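Side-chain contacts in Kiaa0380 (Homo sapiens, PDB 1HTJ), which probably links heterotrimeric G protein signalling to Rho GTPases, as a guanine nucleotide exchange factor that carries an RGS-like domain: residues A[154-159]-A[167-172]; A[140-145]-A[149-154]. The protein carries 3 engineered substitutions. One frame throughout, in Å; residues are numbered along the deposited sequence.

Interaction 1: A[154-159]-A[167-172]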
# COMPACT_ATOMS: atom_id res chain seq x y z
N ASN A 154 12.70 12.31 9.08
CA ASN A 154 13.65 12.50 10.16
C ASN A 154 13.90 11.16 10.84
O ASN A 154 15.04 10.79 11.11
CB ASN A 154 13.11 13.49 11.19
CG ASN A 154 13.48 14.91 10.84
OD1 ASN A 154 14.00 15.18 9.75
ND2 ASN A 154 13.23 15.83 11.76
N ASP A 155 12.81 10.43 11.09
CA ASP A 155 12.90 9.14 11.75
C ASP A 155 13.78 8.17 10.98
O ASP A 155 14.29 7.23 11.56
CB ASP A 155 11.51 8.54 11.93
CG ASP A 155 10.54 9.53 12.56
OD1 ASP A 155 10.98 10.28 13.45
OD2 ASP A 155 9.35 9.54 12.16
N LEU A 156 13.95 8.40 9.68
CA LEU A 156 14.77 7.51 8.86
C LEU A 156 16.23 7.62 9.29
O LEU A 156 17.01 6.69 9.08
CB LEU A 156 14.65 7.87 7.38
CG LEU A 156 13.33 7.56 6.66
CD1 LEU A 156 13.54 7.69 5.17
CD2 LEU A 156 12.86 6.16 6.99
N LEU A 157 16.59 8.75 9.87
CA LEU A 157 17.96 8.97 10.33
C LEU A 157 18.26 7.99 11.45
O LEU A 157 19.39 7.54 11.60
CB LEU A 157 18.12 10.40 10.84
CG LEU A 157 17.82 11.53 9.85
CD1 LEU A 157 17.90 12.87 10.56
CD2 LEU A 157 18.81 11.47 8.67
N ASP A 158 17.23 7.66 12.22
CA ASP A 158 17.36 6.74 13.34
C ASP A 158 17.68 5.29 12.96
O ASP A 158 18.15 4.52 13.79
CB ASP A 158 16.09 6.78 14.18
CG ASP A 158 16.13 7.86 15.23
OD1 ASP A 158 16.57 8.98 14.90
OD2 ASP A 158 15.73 7.58 16.38
N LEU A 159 17.42 4.91 11.72
CA LEU A 159 17.70 3.55 11.30
C LEU A 159 19.18 3.21 11.41
O LEU A 159 20.03 3.97 10.95
CB LEU A 159 17.23 3.33 9.86
CG LEU A 159 15.74 3.42 9.59
CD1 LEU A 159 15.50 3.17 8.13
CD2 LEU A 159 14.98 2.41 10.43
N ARG A 167 11.64 -1.56 12.91
CA ARG A 167 10.27 -1.82 13.30
C ARG A 167 9.76 -0.61 14.06
O ARG A 167 8.62 -0.20 13.92
CB ARG A 167 10.17 -3.08 14.17
CG ARG A 167 8.95 -3.10 15.06
CD ARG A 167 8.32 -4.48 15.17
NE ARG A 167 7.27 -4.49 16.19
CZ ARG A 167 6.24 -5.33 16.21
NH1 ARG A 167 6.10 -6.24 15.25
NH2 ARG A 167 5.32 -5.23 17.17
N GLN A 168 10.64 -0.04 14.88
CA GLN A 168 10.28 1.12 15.67
C GLN A 168 10.02 2.36 14.82
O GLN A 168 9.10 3.12 15.10
CB GLN A 168 11.36 1.40 16.70
CG GLN A 168 11.39 0.37 17.82
CD GLN A 168 12.53 0.60 18.79
OE1 GLN A 168 13.71 0.58 18.41
NE2 GLN A 168 12.19 0.82 20.07
N VAL A 169 10.83 2.57 13.79
CA VAL A 169 10.66 3.72 12.92
C VAL A 169 9.40 3.52 12.08
O VAL A 169 8.61 4.45 11.92
CB VAL A 169 11.86 3.91 11.98
CG1 VAL A 169 11.57 5.03 10.98
CG2 VAL A 169 13.12 4.24 12.79
N ALA A 170 9.21 2.31 11.58
CA ALA A 170 8.05 2.00 10.75
C ALA A 170 6.78 2.21 11.56
O ALA A 170 5.79 2.73 11.06
CB ALA A 170 8.11 0.57 10.27
N GLU A 171 6.82 1.78 12.81
CA GLU A 171 5.69 1.90 13.70
C GLU A 171 5.28 3.36 13.87
O GLU A 171 4.10 3.69 13.85
CB GLU A 171 6.07 1.31 15.06
CG GLU A 171 4.93 0.64 15.80
CD GLU A 171 5.30 0.33 17.24
OE1 GLU A 171 6.38 -0.28 17.46
OE2 GLU A 171 4.51 0.71 18.14
N LYS A 172 6.27 4.24 14.02
CA LYS A 172 6.02 5.67 14.19
C LYS A 172 5.29 6.23 12.98
O LYS A 172 4.46 7.15 13.10
CB LYS A 172 7.35 6.41 14.40
CG LYS A 172 7.19 7.90 14.64
CD LYS A 172 8.52 8.57 14.96
CE LYS A 172 8.33 10.09 15.17
NZ LYS A 172 9.62 10.86 15.35
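The carboxylate of Asp155 has one face crossed by the aliphatic part of Lys172, whose CD lies 3.3 Å from Asp155 CG, while Lys172 NZ reaches its rim at OD1 from above the plane. In this all-helical RGS-like domain, the pair joins the loop before helix 163-182 to a turn of that helix. The Lys172 NZ to Asp155 OD1 salt bridge refines to 2.4 Å, so short that its exact length is doubtful. Lysine suits the place because its stem, with CG anti to the backbone N (chi1 -178°) and extended beyond, spans the carboxylate before the charge meets it at the surface. At the second oxygen, OD2, Gln173 NE2 donates a hydrogen bond and also binds Val169 O.

One turn back on the same side of the helix, buried Val169 turns both branches of its compact side chain to the segment 154-159. Its CG1 packs 3.6 Å from Asp155 CB and more loosely against Leu156 CD2. Ala42 of helix 41-54 touches both Val169 and Leu156. The other branch, Val169 CG2, touches Asp155 O at 3.4 Å and meets Leu159 CD2 at 3.5 Å.

Interaction 2: A[140-145]-A[149-154]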
# COMPACT_ATOMS: atom_id res chain seq x y z
N ARG A 140 9.78 11.83 -4.84
CA ARG A 140 11.20 12.14 -4.94
C ARG A 140 11.37 13.64 -5.17
O ARG A 140 12.33 14.24 -4.73
CB ARG A 140 11.87 11.35 -6.07
CG ARG A 140 12.23 9.90 -5.65
CD ARG A 140 11.68 8.84 -6.61
NE ARG A 140 12.48 8.69 -7.82
CZ ARG A 140 13.76 8.32 -7.81
NH1 ARG A 140 14.36 8.06 -6.65
NH2 ARG A 140 14.44 8.21 -8.95
N THR A 141 10.41 14.24 -5.86
CA THR A 141 10.46 15.67 -6.10
C THR A 141 10.35 16.38 -4.74
O THR A 141 11.08 17.33 -4.48
CB THR A 141 9.30 16.11 -7.03
OG1 THR A 141 9.51 15.55 -8.33
CG2 THR A 141 9.23 17.63 -7.12
N LYS A 142 9.44 15.90 -3.89
CA LYS A 142 9.27 16.48 -2.54
C LYS A 142 10.59 16.40 -1.77
O LYS A 142 10.94 17.32 -1.03
CB LYS A 142 8.19 15.72 -1.75
CG LYS A 142 6.79 15.82 -2.33
CD LYS A 142 6.17 17.14 -1.98
CE LYS A 142 4.87 17.39 -2.73
NZ LYS A 142 4.24 18.66 -2.23
N ARG A 143 11.31 15.29 -1.94
CA ARG A 143 12.60 15.11 -1.27
C ARG A 143 13.60 16.16 -1.81
O ARG A 143 14.26 16.87 -1.04
CB ARG A 143 13.13 13.69 -1.49
CG ARG A 143 12.15 12.59 -1.08
CD ARG A 143 12.75 11.19 -1.08
NE ARG A 143 13.61 10.95 0.09
CZ ARG A 143 14.88 10.57 0.02
NH1 ARG A 143 15.47 10.38 -1.15
NH2 ARG A 143 15.59 10.43 1.13
N THR A 144 13.70 16.25 -3.13
CA THR A 144 14.59 17.21 -3.77
C THR A 144 14.30 18.62 -3.25
O THR A 144 15.19 19.48 -3.19
CB THR A 144 14.39 17.20 -5.29
OG1 THR A 144 14.80 15.92 -5.81
CG2 THR A 144 15.22 18.29 -5.94
N LEU A 145 13.04 18.87 -2.88
CA LEU A 145 12.64 20.19 -2.38
C LEU A 145 12.82 20.34 -0.88
O LEU A 145 12.41 21.35 -0.30
CB LEU A 145 11.19 20.47 -2.75
CG LEU A 145 10.85 20.54 -4.24
CD1 LEU A 145 9.37 20.67 -4.42
CD2 LEU A 145 11.57 21.73 -4.89
N SER A 149 10.98 15.83 5.68
CA SER A 149 10.71 15.88 7.12
C SER A 149 9.21 15.99 7.40
O SER A 149 8.75 15.59 8.46
CB SER A 149 11.45 17.05 7.77
OG SER A 149 10.80 18.28 7.52
N LEU A 150 8.46 16.54 6.45
CA LEU A 150 7.01 16.69 6.59
C LEU A 150 6.32 15.33 6.56
O LEU A 150 5.15 15.21 6.94
CB LEU A 150 6.45 17.52 5.44
CG LEU A 150 6.93 18.96 5.30
CD1 LEU A 150 6.14 19.65 4.17
CD2 LEU A 150 6.75 19.69 6.67
N TYR A 151 7.03 14.32 6.07
CA TYR A 151 6.47 12.99 5.96
C TYR A 151 7.17 11.90 6.75
O TYR A 151 7.02 10.73 6.41
CB TYR A 151 6.44 12.60 4.50
CG TYR A 151 5.75 13.64 3.66
CD1 TYR A 151 6.49 14.60 2.95
CD2 TYR A 151 4.37 13.67 3.58
CE1 TYR A 151 5.85 15.57 2.19
CE2 TYR A 151 3.72 14.63 2.83
CZ TYR A 151 4.46 15.57 2.13
OH TYR A 151 3.79 16.52 1.39
N GLY A 152 7.91 12.29 7.79
CA GLY A 152 8.60 11.33 8.63
C GLY A 152 10.05 11.00 8.30
O GLY A 152 10.65 10.14 8.95
N GLU A 153 10.64 11.67 7.32
CA GLU A 153 12.01 11.34 6.96
C GLU A 153 13.04 11.55 8.05
O GLU A 153 14.14 11.02 7.97
CB GLU A 153 12.43 12.07 5.67
CG GLU A 153 11.70 11.51 4.47
CD GLU A 153 12.54 11.48 3.22
OE1 GLU A 153 13.78 11.42 3.36
OE2 GLU A 153 11.98 11.49 2.11
N ASN A 154 12.70 12.31 9.08
CA ASN A 154 13.65 12.50 10.16
C ASN A 154 13.90 11.16 10.84
O ASN A 154 15.04 10.79 11.11
CB ASN A 154 13.11 13.49 11.19
CG ASN A 154 13.48 14.91 10.84
OD1 ASN A 154 14.00 15.18 9.75
ND2 ASN A 154 13.23 15.83 11.76
O HOH W 1 4.48 19.15 0.49
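A side-on arginine-carboxylate salt bridge, Arg143 to Glu153, ties the last turn of helix 118-144 to the loop that follows it. Two nitrogens each take one oxygen: Arg143 NE donates to the syn lone pair of Glu153 OE2 at 2.7 Å, and Arg143 NH2 to Glu153 OE1 at 3.0 Å, met on the syn side but somewhat out of the carboxylate plane. The two flat groups are nearly coplanar, 14° apart, so each fixes the other's rotation. A bend at chi3 of Arg143 (77°) turns the NE edge of the guanidinium to the acid.

This pairing belongs to the packing around helix 27-32 of the RGS-like domain: Arg143 NH1 makes a salt bridge with Asp28, and Phe31 touches both Arg143 and Glu153. Arginine suits a place between Glu153 and Asp28 because NE and NH2 can serve one acid and NH1 the other. Glu153 OE2 has a further hydrogen bond with Tyr139 OH. A leucine in place of Arg143 would probably leave the carboxylates of Glu153 and Asp28 without their shared cation, and Glu153 with its Tyr139 bond but without the two-pronged grip.

Two residues earlier in the loop, buried Tyr151 reaches back to the helix. Its ring has Leu150 CB over one face, 3.7 Å above the plane, and its hydroxyl is hydrogen-bonded to Gln54 of helix 41-54. Lys142, bent at chi2, brings CD to 4.2 Å from Tyr151 OH, obliquely to the ring. Between the polar ends a water accepts from Lys142 NZ at 2.8 Å and is hydrogen-bonded to Tyr151 OH at 2.9 Å. Gly152 joins Tyr151 to Glu153 with a positive phi (95°), where a CB would press on the carbonyl O of Tyr151.

Overall arrangement
The two contacts follow one another in series along the chain, interaction 2 closing before interaction 1 opens, with Asn154 shared where their segments overlap. Their centres lie 14 Å apart, on the same side of the domain and each about 18 Å from the chain's centre. Interaction 2 holds the beginning of the connection to the end of helix 118-144; interaction 1 holds its next part to helix 163-182, the next helix in the chain. Helices 27-32 and 41-54 touch residues of both contacts. The long link between the two helices is thus fastened at successive points against the helical body of the RGS-like domain, chiefly by polar contacts in interaction 2, by a salt bridge and apolar packing in interaction 1.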